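Local coordinates for protein TRAP-type transporter, periplasmic component (PDB 4P8B) that binds (S)-2-acetolactate in the periplasm as the solute-binding component of a TRAP-type transporter, probably delivering it for uptake, at residues S160-R165 against K171-R176; V145-G150 against Q251-W256. All blocks are in the same frame, centred on the assembly; numbering follows the deposited sequence.

Interaction 1 of 2, residues S160-R165 against K171-R176. With X2X ((2S)-2-hydroxy-2-methyl-3-oxobutanoic acid), chain D.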
loop_
_atom_site.group_PDB
_atom_site.type_symbol
_atom_site.label_atom_id
_atom_site.label_comp_id
_atom_site.label_asym_id
_atom_site.label_seq_id
_atom_site.Cartn_x
_atom_site.Cartn_y
_atom_site.Cartn_z
ATOM N N SER A 160 19.228 -7.954 -5.412
ATOM C CA SER A 160 20.405 -8.664 -4.921
ATOM C C SER A 160 21.666 -8.439 -5.768
ATOM O O SER A 160 22.757 -8.891 -5.384
ATOM C CB SER A 160 20.138 -10.157 -4.886
ATOM O OG SER A 160 20.035 -10.647 -6.208
ATOM N N LYS A 161 21.523 -7.765 -6.910
ATOM C CA LYS A 161 22.603 -7.717 -7.899
ATOM C C LYS A 161 23.442 -6.467 -7.909
ATOM O O LYS A 161 24.667 -6.570 -7.969
ATOM C CB LYS A 161 22.047 -7.931 -9.306
ATOM C CG LYS A 161 21.558 -9.362 -9.524
ATOM C CD LYS A 161 21.302 -9.649 -10.987
ATOM C CE LYS A 161 21.050 -11.133 -11.225
ATOM N NZ LYS A 161 20.714 -11.400 -12.652
ATOM N N ARG A 162 22.818 -5.300 -7.936
ATOM C CA ARG A 162 23.585 -4.073 -8.151
ATOM C C ARG A 162 22.832 -2.845 -7.712
ATOM O O ARG A 162 21.614 -2.833 -7.570
ATOM C CB ARG A 162 23.960 -3.929 -9.637
ATOM C CG ARG A 162 22.753 -3.867 -10.567
ATOM C CD ARG A 162 23.188 -3.715 -12.028
ATOM N NE ARG A 162 22.079 -3.795 -12.978
ATOM C CZ ARG A 162 21.541 -4.923 -13.442
ATOM N NH1 ARG A 162 21.991 -6.111 -13.042
ATOM N NH2 ARG A 162 20.536 -4.867 -14.308
ATOM N N GLU A 163 23.581 -1.773 -7.527
ATOM C CA GLU A 163 23.001 -0.484 -7.198
ATOM C C GLU A 163 22.161 0.067 -8.348
ATOM O O GLU A 163 22.565 -0.024 -9.507
ATOM C CB GLU A 163 24.135 0.475 -6.873
ATOM C CG GLU A 163 23.657 1.851 -6.531
ATOM C CD GLU A 163 24.780 2.794 -6.152
ATOM O OE1 GLU A 163 25.888 2.695 -6.735
ATOM O OE2 GLU A 163 24.574 3.641 -5.259
ATOM N N ILE A 164 20.998 0.621 -8.024
ATOM C CA ILE A 164 20.142 1.283 -9.005
ATOM C C ILE A 164 20.213 2.802 -8.829
ATOM O O ILE A 164 19.809 3.360 -7.797
ATOM C CB ILE A 164 18.682 0.819 -8.868
ATOM C CG1 ILE A 164 18.569 -0.678 -9.116
ATOM C CG2 ILE A 164 17.777 1.612 -9.799
ATOM C CD1 ILE A 164 17.136 -1.208 -8.986
ATOM N N ARG A 165 20.794 3.481 -9.815
ATOM C CA ARG A 165 20.839 4.938 -9.804
ATOM C C ARG A 165 20.121 5.558 -10.996
ATOM O O ARG A 165 19.844 6.751 -10.987
ATOM C CB ARG A 165 22.291 5.423 -9.810
ATOM C CG ARG A 165 23.152 4.992 -8.621
ATOM C CD ARG A 165 24.407 5.899 -8.469
ATOM N NE ARG A 165 23.972 7.209 -7.981
ATOM C CZ ARG A 165 23.893 7.545 -6.691
ATOM N NH1 ARG A 165 24.308 6.710 -5.742
ATOM N NH2 ARG A 165 23.414 8.735 -6.341
ATOM N N LYS A 171 17.916 -2.739 -16.423
ATOM C CA LYS A 171 17.714 -3.505 -17.636
ATOM C C LYS A 171 17.838 -4.995 -17.341
ATOM O O LYS A 171 18.827 -5.445 -16.763
ATOM C CB LYS A 171 18.693 -3.099 -18.737
ATOM C CG LYS A 171 18.413 -3.821 -20.043
ATOM C CD LYS A 171 19.018 -3.122 -21.241
ATOM C CE LYS A 171 20.517 -3.332 -21.308
ATOM N NZ LYS A 171 20.960 -3.722 -22.680
ATOM N N GLY A 172 16.812 -5.742 -17.729
ATOM C CA GLY A 172 16.804 -7.186 -17.568
ATOM C C GLY A 172 16.540 -7.693 -16.161
ATOM O O GLY A 172 16.474 -8.896 -15.957
HETATM N N MSE A 173 16.380 -6.804 -15.187
HETATM C CA MSE A 173 16.212 -7.233 -13.804
HETATM C C MSE A 173 14.844 -7.874 -13.583
HETATM O O MSE A 173 13.818 -7.331 -14.006
HETATM C CB MSE A 173 16.403 -6.036 -12.886
HETATM C CG MSE A 173 16.613 -6.322 -11.434
HETATM SE SE MSE A 173 17.249 -4.712 -10.544
HETATM C CE MSE A 173 19.129 -4.814 -10.908
ATOM N N LYS A 174 14.832 -9.021 -12.905
ATOM C CA LYS A 174 13.604 -9.750 -12.627
ATOM C C LYS A 174 13.040 -9.256 -11.311
ATOM O O LYS A 174 13.452 -9.663 -10.235
ATOM C CB LYS A 174 13.877 -11.249 -12.555
ATOM C CG LYS A 174 14.404 -11.834 -13.844
ATOM C CD LYS A 174 14.654 -13.347 -13.693
ATOM C CE LYS A 174 15.237 -13.964 -14.954
ATOM N NZ LYS A 174 16.569 -13.402 -15.311
ATOM N N LEU A 175 12.115 -8.323 -11.395
ATOM C CA LEU A 175 11.594 -7.681 -10.201
ATOM C C LEU A 175 10.179 -8.152 -9.941
ATOM O O LEU A 175 9.345 -8.141 -10.830
ATOM C CB LEU A 175 11.625 -6.165 -10.352
ATOM C CG LEU A 175 13.056 -5.614 -10.400
ATOM C CD1 LEU A 175 13.015 -4.122 -10.701
ATOM C CD2 LEU A 175 13.800 -5.899 -9.098
ATOM N N ARG A 176 9.923 -8.617 -8.730
ATOM C CA ARG A 176 8.554 -8.931 -8.356
ATOM C C ARG A 176 7.750 -7.662 -8.147
ATOM O O ARG A 176 8.214 -6.729 -7.501
ATOM C CB ARG A 176 8.540 -9.783 -7.087
ATOM C CG ARG A 176 7.144 -10.127 -6.561
ATOM C CD ARG A 176 6.696 -9.072 -5.579
ATOM N NE ARG A 176 5.352 -9.336 -5.081
ATOM C CZ ARG A 176 4.773 -8.619 -4.125
ATOM N NH1 ARG A 176 5.400 -7.610 -3.555
ATOM N NH2 ARG A 176 3.544 -8.942 -3.732
HETATM O OAD X2X D . 2.335 -7.437 -1.670
HETATM C CAH X2X D . 2.952 -6.434 -1.184
HETATM O OAE X2X D . 4.081 -6.075 -1.631
HETATM C CAI X2X D . 2.342 -5.643 -0.073
HETATM C CAB X2X D . 2.335 -6.503 1.172
HETATM O OAF X2X D . 2.971 -4.401 0.068
HETATM C CAG X2X D . 0.946 -5.352 -0.521
HETATM O OAC X2X D . 0.008 -6.037 -0.115
HETATM C CAA X2X D . 0.690 -4.249 -1.491
HETATM O O HOH W 1 18.574 -10.222 -13.975
#
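R162 and M173 (a selenomethionine) meet because each side chain takes a particular turn: R162 sets CG between its own backbone N and carbonyl carbon (chi1 60°) and then runs out extended to NE, while M173 bends at its last torsion (chi3 -84°) and turns its methyl group toward the arginine. The two approach from opposite directions, and CE of M173 comes to rest over the centre of one face of the R162 guanidinium, 3.5 Å from CZ of R162. The edge of the same flat group faces K171, whose carbonyl O lies 3.0 Å from NH2 of R162, and NE of R162 is hydrogen-bonded to the carbonyl O of D169, so the loop between the segments helps to fix how the group is turned. Deeper in, CD1 of I164 touches the selenium of M173 at 3.8 Å, with both residues also packing on strand 156-159. At the outer margin one water accepts a hydrogen bond from NZ of K161 (2.8 Å) and donates one to the carbonyl O of G172 (3.2 Å). Strand 174-177 then carries R176 to the ligand: NH1 of R176 bonds OAE of acetolactate and NH2 of R176 bonds OAD, both at 2.8 Å and nearly straight. This paired grip is the arginine-carboxylate recognition familiar in TRAP solute-binding proteins. The chemistry thus divides: a methyl backs a charged plane held by the NE bond to D169, whereas two hydrogen bonds from the R176 guanidinium probably help to orient the bound acid, together with R155, N216, Q79 and N100.

Interaction 2 of 2, residues V145-G150 against Q251-W256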
loop_
_atom_site.group_PDB
_atom_site.type_symbol
_atom_site.label_atom_id
_atom_site.label_comp_id
_atom_site.label_asym_id
_atom_site.label_seq_id
_atom_site.Cartn_x
_atom_site.Cartn_y
_atom_site.Cartn_z
ATOM N N VAL A 145 -17.832 -0.018 2.410
ATOM C CA VAL A 145 -17.951 1.223 3.161
ATOM C C VAL A 145 -16.584 1.625 3.697
ATOM O O VAL A 145 -16.035 0.944 4.585
ATOM C CB VAL A 145 -18.928 1.064 4.328
ATOM C CG1 VAL A 145 -19.070 2.377 5.096
ATOM C CG2 VAL A 145 -20.303 0.590 3.829
ATOM N N PRO A 146 -16.007 2.711 3.157
ATOM C CA PRO A 146 -14.701 3.168 3.631
ATOM C C PRO A 146 -14.803 4.053 4.853
ATOM O O PRO A 146 -15.699 4.919 4.901
ATOM C CB PRO A 146 -14.171 3.969 2.449
ATOM C CG PRO A 146 -15.406 4.603 1.879
ATOM C CD PRO A 146 -16.527 3.586 2.091
ATOM N N LEU A 147 -13.917 3.868 5.822
ATOM C CA LEU A 147 -14.016 4.547 7.106
ATOM C C LEU A 147 -12.799 5.390 7.486
ATOM O O LEU A 147 -12.925 6.338 8.252
ATOM C CB LEU A 147 -14.251 3.522 8.208
ATOM C CG LEU A 147 -15.542 2.704 8.074
ATOM C CD1 LEU A 147 -15.627 1.678 9.198
ATOM C CD2 LEU A 147 -16.806 3.575 8.051
ATOM N N ALA A 148 -11.610 4.997 7.030
ATOM C CA ALA A 148 -10.398 5.706 7.407
ATOM C C ALA A 148 -9.251 5.312 6.516
ATOM O O ALA A 148 -9.304 4.301 5.818
ATOM C CB ALA A 148 -10.035 5.398 8.845
ATOM N N TRP A 149 -8.211 6.139 6.560
ATOM C CA TRP A 149 -6.960 5.901 5.863
ATOM C C TRP A 149 -5.858 5.482 6.818
ATOM O O TRP A 149 -5.729 6.009 7.929
ATOM C CB TRP A 149 -6.482 7.179 5.153
ATOM C CG TRP A 149 -7.379 7.691 4.063
ATOM C CD1 TRP A 149 -8.399 8.590 4.193
ATOM C CD2 TRP A 149 -7.347 7.316 2.689
ATOM N NE1 TRP A 149 -8.995 8.789 2.982
ATOM C CE2 TRP A 149 -8.370 8.035 2.036
ATOM C CE3 TRP A 149 -6.539 6.449 1.937
ATOM C CZ2 TRP A 149 -8.617 7.901 0.667
ATOM C CZ3 TRP A 149 -6.776 6.339 0.584
ATOM C CH2 TRP A 149 -7.818 7.056 -0.038
ATOM N N GLY A 150 -5.048 4.544 6.342
ATOM C CA GLY A 150 -3.761 4.206 6.935
ATOM C C GLY A 150 -2.684 4.347 5.884
ATOM O O GLY A 150 -2.842 5.033 4.880
ATOM N N GLN A 251 -23.349 -4.744 3.655
ATOM C CA GLN A 251 -24.447 -5.405 4.362
ATOM C C GLN A 251 -24.111 -5.634 5.842
ATOM O O GLN A 251 -24.979 -5.572 6.702
ATOM C CB GLN A 251 -24.850 -6.695 3.655
ATOM C CG GLN A 251 -25.572 -6.459 2.326
ATOM C CD GLN A 251 -24.629 -6.221 1.163
ATOM O OE1 GLN A 251 -23.511 -6.730 1.146
ATOM N NE2 GLN A 251 -25.081 -5.446 0.177
ATOM N N ILE A 252 -22.831 -5.865 6.141
ATOM C CA ILE A 252 -22.392 -5.970 7.523
ATOM C C ILE A 252 -22.590 -4.614 8.174
ATOM O O ILE A 252 -23.135 -4.502 9.277
ATOM C CB ILE A 252 -20.893 -6.371 7.600
ATOM C CG1 ILE A 252 -20.705 -7.795 7.078
ATOM C CG2 ILE A 252 -20.374 -6.241 9.014
ATOM C CD1 ILE A 252 -21.314 -8.868 7.953
ATOM N N TRP A 253 -22.152 -3.572 7.473
ATOM C CA TRP A 253 -22.306 -2.198 7.948
ATOM C C TRP A 253 -23.777 -1.915 8.311
ATOM O O TRP A 253 -24.052 -1.507 9.432
ATOM C CB TRP A 253 -21.790 -1.234 6.878
ATOM C CG TRP A 253 -21.801 0.220 7.238
ATOM C CD1 TRP A 253 -22.616 1.179 6.701
ATOM C CD2 TRP A 253 -20.985 0.891 8.216
ATOM N NE1 TRP A 253 -22.343 2.402 7.263
ATOM C CE2 TRP A 253 -21.362 2.254 8.206
ATOM C CE3 TRP A 253 -19.982 0.477 9.098
ATOM C CZ2 TRP A 253 -20.760 3.203 9.031
ATOM C CZ3 TRP A 253 -19.394 1.426 9.926
ATOM C CH2 TRP A 253 -19.777 2.768 9.879
ATOM N N GLU A 254 -24.687 -2.170 7.366
ATOM C CA GLU A 254 -26.123 -1.888 7.528
ATOM C C GLU A 254 -26.750 -2.789 8.563
ATOM O O GLU A 254 -27.806 -2.444 9.122
ATOM C CB GLU A 254 -26.842 -2.046 6.184
ATOM C CG GLU A 254 -26.542 -0.925 5.211
ATOM C CD GLU A 254 -27.098 -1.161 3.825
ATOM O OE1 GLU A 254 -27.988 -2.026 3.674
ATOM O OE2 GLU A 254 -26.641 -0.471 2.883
ATOM N N SER A 255 -26.154 -3.947 8.822
ATOM C CA SER A 255 -26.698 -4.854 9.830
ATOM C C SER A 255 -26.492 -4.292 11.234
ATOM O O SER A 255 -27.197 -4.663 12.173
ATOM C CB SER A 255 -26.087 -6.248 9.733
ATOM O OG SER A 255 -24.786 -6.286 10.315
ATOM N N TRP A 256 -25.533 -3.385 11.366
ATOM C CA TRP A 256 -25.235 -2.754 12.643
ATOM C C TRP A 256 -26.160 -1.558 12.858
ATOM O O TRP A 256 -26.644 -0.966 11.894
ATOM C CB TRP A 256 -23.775 -2.288 12.661
ATOM C CG TRP A 256 -22.803 -3.420 12.678
ATOM C CD1 TRP A 256 -23.045 -4.700 13.059
ATOM C CD2 TRP A 256 -21.424 -3.372 12.287
ATOM N NE1 TRP A 256 -21.908 -5.460 12.934
ATOM C CE2 TRP A 256 -20.897 -4.663 12.463
ATOM C CE3 TRP A 256 -20.586 -2.361 11.808
ATOM C CZ2 TRP A 256 -19.565 -4.973 12.175
ATOM C CZ3 TRP A 256 -19.264 -2.676 11.518
ATOM C CH2 TRP A 256 -18.775 -3.965 11.708
#
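The indole of W253 receives V145 over one face and L147 obliquely at its six-membered end. CG1 of V145 stands 3.8 Å from the centroid of the W253 five-membered ring and only 6° off the ring normal, a CH-pi contact directed almost straight down on the pyrrole part. CG2 of V145 lies above the same face, 3.7 Å from CD1 of W253, so both methyls rest on the pyrrole part. L147 comes from the opposite direction to the tryptophan side chain: its CD2 touches CH2 of W253 at 3.6 Å, and its CD1 approaches CZ3 of W253 at 3.8 Å. W253 can span both residues because its CG lies anti to the backbone N (chi1 -177°), swinging the indole from the helix toward the strand. V145 and L147 are alternate residues of one strand and present their side chains to the same partner; the junction between the segments is apolar, with no hydrogen bond across it. Strand 144-154 is an outermost strand of the five-stranded mixed sheet and pairs antiparallel with strand 241-249, which leads directly into helix 250-255. The contact therefore packs this short helix back against the strand beside the one it follows. Helix 258-279 adds K265 and A268 against L147, while P146 meets helix 130-141 through F136, L139 and E140.

From the N terminus, the chain reaches V145-G150 on strand 144-154 first, then passes through S160-R165 and K171-R176 before arriving at Q251-W256. Interaction 1 closes a short loop with five residues between its segments; interaction 2 closes a long one, spanning a hundred residues, and the short loop lies wholly within it without crossing. Their centres are about 40 Å apart, on opposite sides of the chain's centre, and their nearest atoms remain about 17 Å apart. Interaction 2 ties an outermost strand of the five-stranded sheet to helix 250-255, whereas interaction 1 joins the loop after strand 156-159 to the approach of strand 174-177.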